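Local coordinates for periplasmic branched-chain amino acid-binding protein (Burkholderia mallei, PDB 3I09), which probably binds branched-chain amino acids or related small ligands in the periplasm for an ABC transporter, and here holds acetoacetic acid, at residues Trp143-Asp149 with Val171-His177; Ala196-Ala202 with Thr223-Leu229. One frame throughout, in Å; residues are numbered along the deposited sequence.

Contact 1. Residues Trp143-Asp149 with Val171-His177; sequences WFFLTAD and VLGEVRH
Phe144 lays its ring over the backbone of the neighbouring parallel strand. With CG anti to the backbone N (chi1 -167°), the ring swings across and packs directly on the Gly173-Glu174 peptide, Gly173 C and Glu174 N against one face and Phe144 CD2 within 3.5 Å of Gly173 C. Val175 CG1 meets the ring at its edge, in plane, 3.8 Å from Phe144 CE1; the same methyl touches Leu146 CD1, whose side chain runs beside Val175 and points the same way. Farther along this face Leu146 crosses His177 at about a right angle, Leu146 CD1 to His177 CD2 3.7 Å. The imidazole turns back over its partner strand, making a CH-pi contact in which Ala148 CA sits over one face, 3.8 Å from the ring centroid; NE2 is hydrogen-bonded to Asn203. On the other face Val171 CG1 approaches the edge of the Phe145 ring, in its plane. There too Arg176 NH1 bridges to Asp149 OD1 at 3.0 Å from above the carboxylate plane, a bent bond (136°), and in the modelled conformer of Glu174 its OE1 takes Arg176 NE. Parallel pairing is even from Phe145 onward (Val175 N to Phe145 O, 2.8 Å); the register skips a residue at Leu172-Gly173, where Gly173 N is buried without a partner. Strand 170-177 is one of two edge strands of a four-stranded parallel sheet; helix 185-193 covers the face of Phe144, Leu146 and Val175, helix 151-166 packs on that of Trp143 and Phe145, and strand 198-202 lies along the far edge of strand 142-148.

Contact 2. Residues Ala196-Ala202 with Thr223-Leu229; sequences AQILGLA and TMKLAAL
Lys225 gives the first two backbone hydrogen bonds between these parallel strands: its N donates to Gln197 O at 2.9 Å, and its O accepts from Leu199 N. Ala227 continues the pattern with a nearly straight bond (177°) from its N to Leu199 O, 2.8 Å long, and its O receives Leu201 N. The strands are the two ends of a beta-alpha-beta unit whose crossover is helix 205-217, in the Rossmann-like sheet of a type I periplasmic binding protein. Their axes cross at -24°, and past Ala227 the pairing slackens: Leu229 N reaches Leu201 O only weakly.

Packing differs on the two faces. On that of Leu199, the Leu226 side chain lies alongside and points the same way, Leu199 CD2 to Leu226 CD2 3.7 Å. Leu199 CG is anti to its backbone N, and this torsion together with a chi2 of 60° brings CD2 to Leu226, while Leu188 and Ala191 of helix 185-193 pack against Leu199. Ile212 of helix 205-217 touches both Leu201 and Leu226. On the opposite face, where Gly200 contributes no side chain, Ile198 CG2 meets Ala227 CB at 3.6 Å. The Ile198 and Lys225 side chains cross obliquely, Ile198 CD1 touching Lys225 CB, and beyond CG the lysine chain runs extended, its end leading away from strand 198-202. Trp143 of the next strand touches both Ile198 and Ala227, and Val135 of helix 124-137 touches Ile198.

At the N-terminal end selenomethionine Met224 bends at chi3 (90°) to bring its methyl back over residues 196-199, between Ala196 and Leu199. Met224 CE thus stands 3.9 Å from Ala196 CB and equally far from Leu199 CB.

In the fold
From the N terminus the chain first builds the six-stranded mixed sheet, strands 5-11 to 117-119, then enters the second sheet at strand 142-148. Contact 1 closes the loop through helix 151-166, placing strand 170-177 at one edge. After helix 185-193 the chain returns on the other side of strand 142-148 as strand 198-202, and contact 2 closes the next loop, through helix 205-217, with strand 225-228 at the far edge. The loops follow in series, neither nested nor crossed. Backbone pairing of Leu146 with Gly200 and Ala202 joins them into one sheet in the order 170-177, 142-148, 198-202, 225-228. Ala148 and Ala202 lie at its acetoacetate end, with their side chains about 8 and 10 Å from the ligand.

Contact 1. Residues Trp143-Asp149 with Val171-His177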
loop_
_atom_site.group_PDB
_atom_site.type_symbol
_atom_site.label_atom_id
_atom_site.label_comp_id
_atom_site.label_asym_id
_atom_site.label_seq_id
_atom_site.Cartn_x
_atom_site.Cartn_y
_atom_site.Cartn_z
ATOM N N TRP A 143 6.341 22.311 -7.555
ATOM C CA TRP A 143 6.184 20.885 -7.926
ATOM C C TRP A 143 5.714 20.677 -9.351
ATOM O O TRP A 143 4.861 21.418 -9.839
ATOM C CB TRP A 143 5.176 20.165 -7.019
ATOM C CG TRP A 143 5.641 19.960 -5.617
ATOM C CD1 TRP A 143 6.005 20.928 -4.732
ATOM C CD2 TRP A 143 5.802 18.714 -4.931
ATOM N NE1 TRP A 143 6.375 20.376 -3.540
ATOM C CE2 TRP A 143 6.256 19.014 -3.627
ATOM C CE3 TRP A 143 5.595 17.371 -5.278
ATOM C CZ2 TRP A 143 6.513 18.021 -2.675
ATOM C CZ3 TRP A 143 5.844 16.404 -4.338
ATOM C CH2 TRP A 143 6.308 16.728 -3.055
ATOM N N PHE A 144 6.253 19.627 -9.980
ATOM C CA PHE A 144 5.742 19.094 -11.245
ATOM C C PHE A 144 5.554 17.593 -11.030
ATOM O O PHE A 144 6.442 16.911 -10.488
ATOM C CB PHE A 144 6.701 19.366 -12.404
ATOM C CG PHE A 144 6.096 19.112 -13.778
ATOM C CD1 PHE A 144 6.153 17.855 -14.353
ATOM C CD2 PHE A 144 5.465 20.145 -14.480
ATOM C CE1 PHE A 144 5.602 17.633 -15.612
ATOM C CE2 PHE A 144 4.924 19.926 -15.744
ATOM C CZ PHE A 144 4.987 18.669 -16.297
ATOM N N PHE A 145 4.395 17.070 -11.419
ATOM C CA PHE A 145 4.104 15.632 -11.200
ATOM C C PHE A 145 4.350 14.784 -12.439
ATOM O O PHE A 145 4.004 15.184 -13.591
ATOM C CB PHE A 145 2.687 15.415 -10.683
ATOM C CG PHE A 145 2.467 15.922 -9.295
ATOM C CD1 PHE A 145 2.779 15.130 -8.217
ATOM C CD2 PHE A 145 1.989 17.206 -9.066
ATOM C CE1 PHE A 145 2.628 15.594 -6.920
ATOM C CE2 PHE A 145 1.803 17.676 -7.758
ATOM C CZ PHE A 145 2.133 16.870 -6.695
ATOM N N LEU A 146 4.944 13.609 -12.198
ATOM C CA LEU A 146 4.969 12.520 -13.174
ATOM C C LEU A 146 3.981 11.495 -12.631
ATOM O O LEU A 146 4.210 10.900 -11.572
ATOM C CB LEU A 146 6.366 11.917 -13.277
ATOM C CG LEU A 146 6.593 10.730 -14.205
ATOM C CD1 LEU A 146 6.265 11.080 -15.670
ATOM C CD2 LEU A 146 8.041 10.228 -14.109
ATOM N N THR A 147 2.889 11.263 -13.349
ATOM C CA THR A 147 1.751 10.570 -12.771
ATOM C C THR A 147 1.352 9.354 -13.597
ATOM O O THR A 147 1.043 9.483 -14.803
ATOM C CB THR A 147 0.556 11.527 -12.701
ATOM O OG1 THR A 147 0.922 12.674 -11.906
ATOM C CG2 THR A 147 -0.713 10.846 -12.138
ATOM N N ALA A 148 1.290 8.196 -12.951
ATOM C CA ALA A 148 0.804 6.985 -13.607
ATOM C C ALA A 148 -0.671 7.180 -13.984
ATOM O O ALA A 148 -1.498 7.572 -13.156
ATOM C CB ALA A 148 0.955 5.750 -12.713
ATOM N N ASP A 149 -0.986 6.847 -15.227
ATOM C CA ASP A 149 -2.301 7.119 -15.817
ATOM C C ASP A 149 -3.345 6.083 -15.474
ATOM O O ASP A 149 -3.787 5.330 -16.344
ATOM C CB ASP A 149 -2.158 7.251 -17.353
ATOM C CG ASP A 149 -3.430 7.801 -18.031
ATOM O OD1 ASP A 149 -4.313 8.375 -17.334
ATOM O OD2 ASP A 149 -3.539 7.655 -19.288
ATOM N N VAL A 171 1.848 24.071 -7.646
ATOM C CA VAL A 171 1.983 22.982 -8.604
ATOM C C VAL A 171 2.035 23.602 -9.973
ATOM O O VAL A 171 1.080 24.255 -10.385
ATOM C CB VAL A 171 0.777 21.995 -8.487
ATOM C CG1 VAL A 171 0.821 20.920 -9.596
ATOM C CG2 VAL A 171 0.755 21.389 -7.083
ATOM N N LEU A 172 3.131 23.386 -10.689
ATOM C CA LEU A 172 3.350 24.001 -11.989
ATOM C C LEU A 172 2.763 23.195 -13.137
ATOM O O LEU A 172 2.529 23.729 -14.217
ATOM C CB LEU A 172 4.849 24.214 -12.250
ATOM C CG LEU A 172 5.611 24.991 -11.179
ATOM C CD1 LEU A 172 6.994 25.365 -11.696
ATOM C CD2 LEU A 172 4.831 26.204 -10.755
ATOM N N GLY A 173 2.551 21.911 -12.926
ATOM C CA GLY A 173 2.001 21.065 -13.963
ATOM C C GLY A 173 2.131 19.591 -13.620
ATOM O O GLY A 173 2.615 19.218 -12.535
ATOM N N GLU A 174 1.698 18.768 -14.565
ATOM C CA GLU A 174 1.814 17.326 -14.483
ATOM C C GLU A 174 1.982 16.738 -15.886
ATOM O O GLU A 174 1.561 17.367 -16.885
ATOM C CB GLU A 174 0.567 16.759 -13.793
ATOM C CG GLU A 174 -0.752 16.868 -14.584
ATOM C CD GLU A 174 -1.188 15.516 -15.165
ATOM O OE1 GLU A 174 -2.090 14.872 -14.576
ATOM O OE2 GLU A 174 -0.618 15.105 -16.206
ATOM N N VAL A 175 2.574 15.556 -15.973
ATOM C CA VAL A 175 2.605 14.774 -17.206
ATOM C C VAL A 175 2.242 13.333 -16.845
ATOM O O VAL A 175 2.679 12.822 -15.816
ATOM C CB VAL A 175 3.964 14.839 -17.965
ATOM C CG1 VAL A 175 5.126 14.238 -17.148
ATOM C CG2 VAL A 175 3.832 14.144 -19.320
ATOM N N ARG A 176 1.404 12.697 -17.660
ATOM C CA ARG A 176 0.942 11.319 -17.415
ATOM C C ARG A 176 1.782 10.347 -18.186
ATOM O O ARG A 176 2.336 10.689 -19.264
ATOM C CB ARG A 176 -0.469 11.128 -17.904
ATOM C CG ARG A 176 -1.449 12.033 -17.265
ATOM C CD ARG A 176 -2.270 11.379 -16.238
ATOM N NE ARG A 176 -3.341 12.292 -15.849
ATOM C CZ ARG A 176 -4.593 12.239 -16.257
ATOM N NH1 ARG A 176 -5.021 11.272 -17.065
ATOM N NH2 ARG A 176 -5.438 13.147 -15.805
ATOM N N HIS A 177 1.936 9.150 -17.607
ATOM C CA HIS A 177 2.580 8.070 -18.290
ATOM C C HIS A 177 1.721 6.832 -18.132
ATOM O O HIS A 177 1.045 6.698 -17.134
ATOM C CB HIS A 177 3.998 7.835 -17.775
ATOM C CG HIS A 177 4.087 7.325 -16.349
ATOM N ND1 HIS A 177 3.980 5.993 -16.036
ATOM C CD2 HIS A 177 4.325 7.975 -15.182
ATOM C CE1 HIS A 177 4.130 5.841 -14.721
ATOM N NE2 HIS A 177 4.360 7.030 -14.185
#

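Contact 2. Residues Ala196-Ala202 with Thr223-Leu229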
loop_
_atom_site.group_PDB
_atom_site.type_symbol
_atom_site.label_atom_id
_atom_site.label_comp_id
_atom_site.label_asym_id
_atom_site.label_seq_id
_atom_site.Cartn_x
_atom_site.Cartn_y
_atom_site.Cartn_z
ATOM N N ALA A 196 10.196 23.502 -12.041
ATOM C CA ALA A 196 9.829 23.171 -10.665
ATOM C C ALA A 196 11.048 22.703 -9.870
ATOM O O ALA A 196 11.959 22.118 -10.453
ATOM C CB ALA A 196 8.748 22.075 -10.680
ATOM N N GLN A 197 11.020 22.913 -8.546
ATOM C CA GLN A 197 12.047 22.439 -7.607
ATOM C C GLN A 197 11.947 20.927 -7.368
ATOM O O GLN A 197 12.955 20.231 -7.257
ATOM C CB GLN A 197 11.904 23.141 -6.244
ATOM C CG GLN A 197 12.283 24.602 -6.240
ATOM C CD GLN A 197 11.821 25.346 -4.997
ATOM O OE1 GLN A 197 10.673 25.224 -4.595
ATOM N NE2 GLN A 197 12.725 26.139 -4.381
ATOM N N ILE A 198 10.713 20.426 -7.310
ATOM C CA ILE A 198 10.427 19.043 -6.952
ATOM C C ILE A 198 9.711 18.342 -8.116
ATOM O O ILE A 198 8.719 18.866 -8.649
ATOM C CB ILE A 198 9.509 18.991 -5.702
ATOM C CG1 ILE A 198 10.086 19.822 -4.540
ATOM C CG2 ILE A 198 9.200 17.526 -5.296
ATOM C CD1 ILE A 198 11.516 19.389 -4.067
ATOM N N LEU A 199 10.211 17.156 -8.480
ATOM C CA LEU A 199 9.508 16.209 -9.344
ATOM C C LEU A 199 8.831 15.165 -8.486
ATOM O O LEU A 199 9.501 14.339 -7.842
ATOM C CB LEU A 199 10.482 15.531 -10.319
ATOM C CG LEU A 199 9.926 14.500 -11.332
ATOM C CD1 LEU A 199 8.912 15.151 -12.232
ATOM C CD2 LEU A 199 11.031 13.901 -12.186
ATOM N N GLY A 200 7.510 15.220 -8.430
ATOM C CA GLY A 200 6.718 14.321 -7.586
ATOM C C GLY A 200 6.412 13.095 -8.427
ATOM O O GLY A 200 5.817 13.190 -9.501
ATOM N N LEU A 201 6.874 11.953 -7.959
ATOM C CA LEU A 201 6.653 10.676 -8.621
ATOM C C LEU A 201 5.374 10.031 -8.123
ATOM O O LEU A 201 5.369 9.343 -7.088
ATOM C CB LEU A 201 7.828 9.756 -8.330
ATOM C CG LEU A 201 9.156 10.298 -8.841
ATOM C CD1 LEU A 201 10.314 9.393 -8.385
ATOM C CD2 LEU A 201 9.137 10.457 -10.363
ATOM N N ALA A 202 4.263 10.329 -8.803
ATOM C CA ALA A 202 2.952 9.785 -8.437
ATOM C C ALA A 202 2.774 8.469 -9.180
ATOM O O ALA A 202 1.918 8.317 -10.069
ATOM C CB ALA A 202 1.815 10.810 -8.789
ATOM N N THR A 223 19.006 19.318 -11.522
ATOM C CA THR A 223 18.241 20.551 -11.404
ATOM C C THR A 223 16.926 20.427 -10.629
ATOM O O THR A 223 16.341 21.445 -10.268
ATOM C CB THR A 223 17.951 21.160 -12.785
ATOM O OG1 THR A 223 17.063 20.308 -13.530
ATOM C CG2 THR A 223 19.223 21.362 -13.556
HETATM N N MSE A 224 16.485 19.202 -10.351
HETATM C CA MSE A 224 15.241 18.963 -9.600
HETATM C C MSE A 224 15.527 17.897 -8.515
HETATM O O MSE A 224 16.356 17.006 -8.717
HETATM C CB MSE A 224 14.099 18.442 -10.520
HETATM C CG MSE A 224 13.780 19.220 -11.816
HETATM SE SE MSE A 224 12.445 18.254 -12.772
HETATM C CE MSE A 224 10.816 19.062 -12.003
ATOM N N LYS A 225 14.876 18.014 -7.369
ATOM C CA LYS A 225 14.849 16.949 -6.397
ATOM C C LYS A 225 13.655 15.999 -6.677
ATOM O O LYS A 225 12.559 16.460 -6.987
ATOM C CB LYS A 225 14.746 17.510 -4.980
ATOM C CG LYS A 225 16.061 18.040 -4.407
ATOM C CD LYS A 225 16.039 18.035 -2.869
ATOM C CE LYS A 225 17.388 18.452 -2.228
ATOM N NZ LYS A 225 17.365 18.217 -0.722
ATOM N N LEU A 226 13.875 14.695 -6.570
ATOM C CA LEU A 226 12.785 13.733 -6.745
ATOM C C LEU A 226 12.063 13.543 -5.422
ATOM O O LEU A 226 12.706 13.463 -4.398
ATOM C CB LEU A 226 13.309 12.382 -7.224
ATOM C CG LEU A 226 14.208 12.382 -8.459
ATOM C CD1 LEU A 226 14.688 10.951 -8.793
ATOM C CD2 LEU A 226 13.513 13.010 -9.638
ATOM N N ALA A 227 10.734 13.534 -5.453
ATOM C CA ALA A 227 9.943 13.132 -4.306
ATOM C C ALA A 227 9.304 11.800 -4.698
ATOM O O ALA A 227 8.396 11.739 -5.528
ATOM C CB ALA A 227 8.909 14.172 -3.958
ATOM N N ALA A 228 9.796 10.730 -4.106
ATOM C CA ALA A 228 9.288 9.397 -4.388
ATOM C C ALA A 228 8.104 9.210 -3.448
ATOM O O ALA A 228 8.248 8.902 -2.268
ATOM C CB ALA A 228 10.383 8.357 -4.170
ATOM N N LEU A 229 6.915 9.432 -3.978
ATOM C CA LEU A 229 5.732 9.468 -3.133
ATOM C C LEU A 229 5.285 8.071 -2.683
ATOM O O LEU A 229 4.569 7.940 -1.685
ATOM C CB LEU A 229 4.612 10.201 -3.881
ATOM C CG LEU A 229 4.910 11.656 -4.184
ATOM C CD1 LEU A 229 3.847 12.227 -5.198
ATOM C CD2 LEU A 229 4.948 12.513 -2.919
#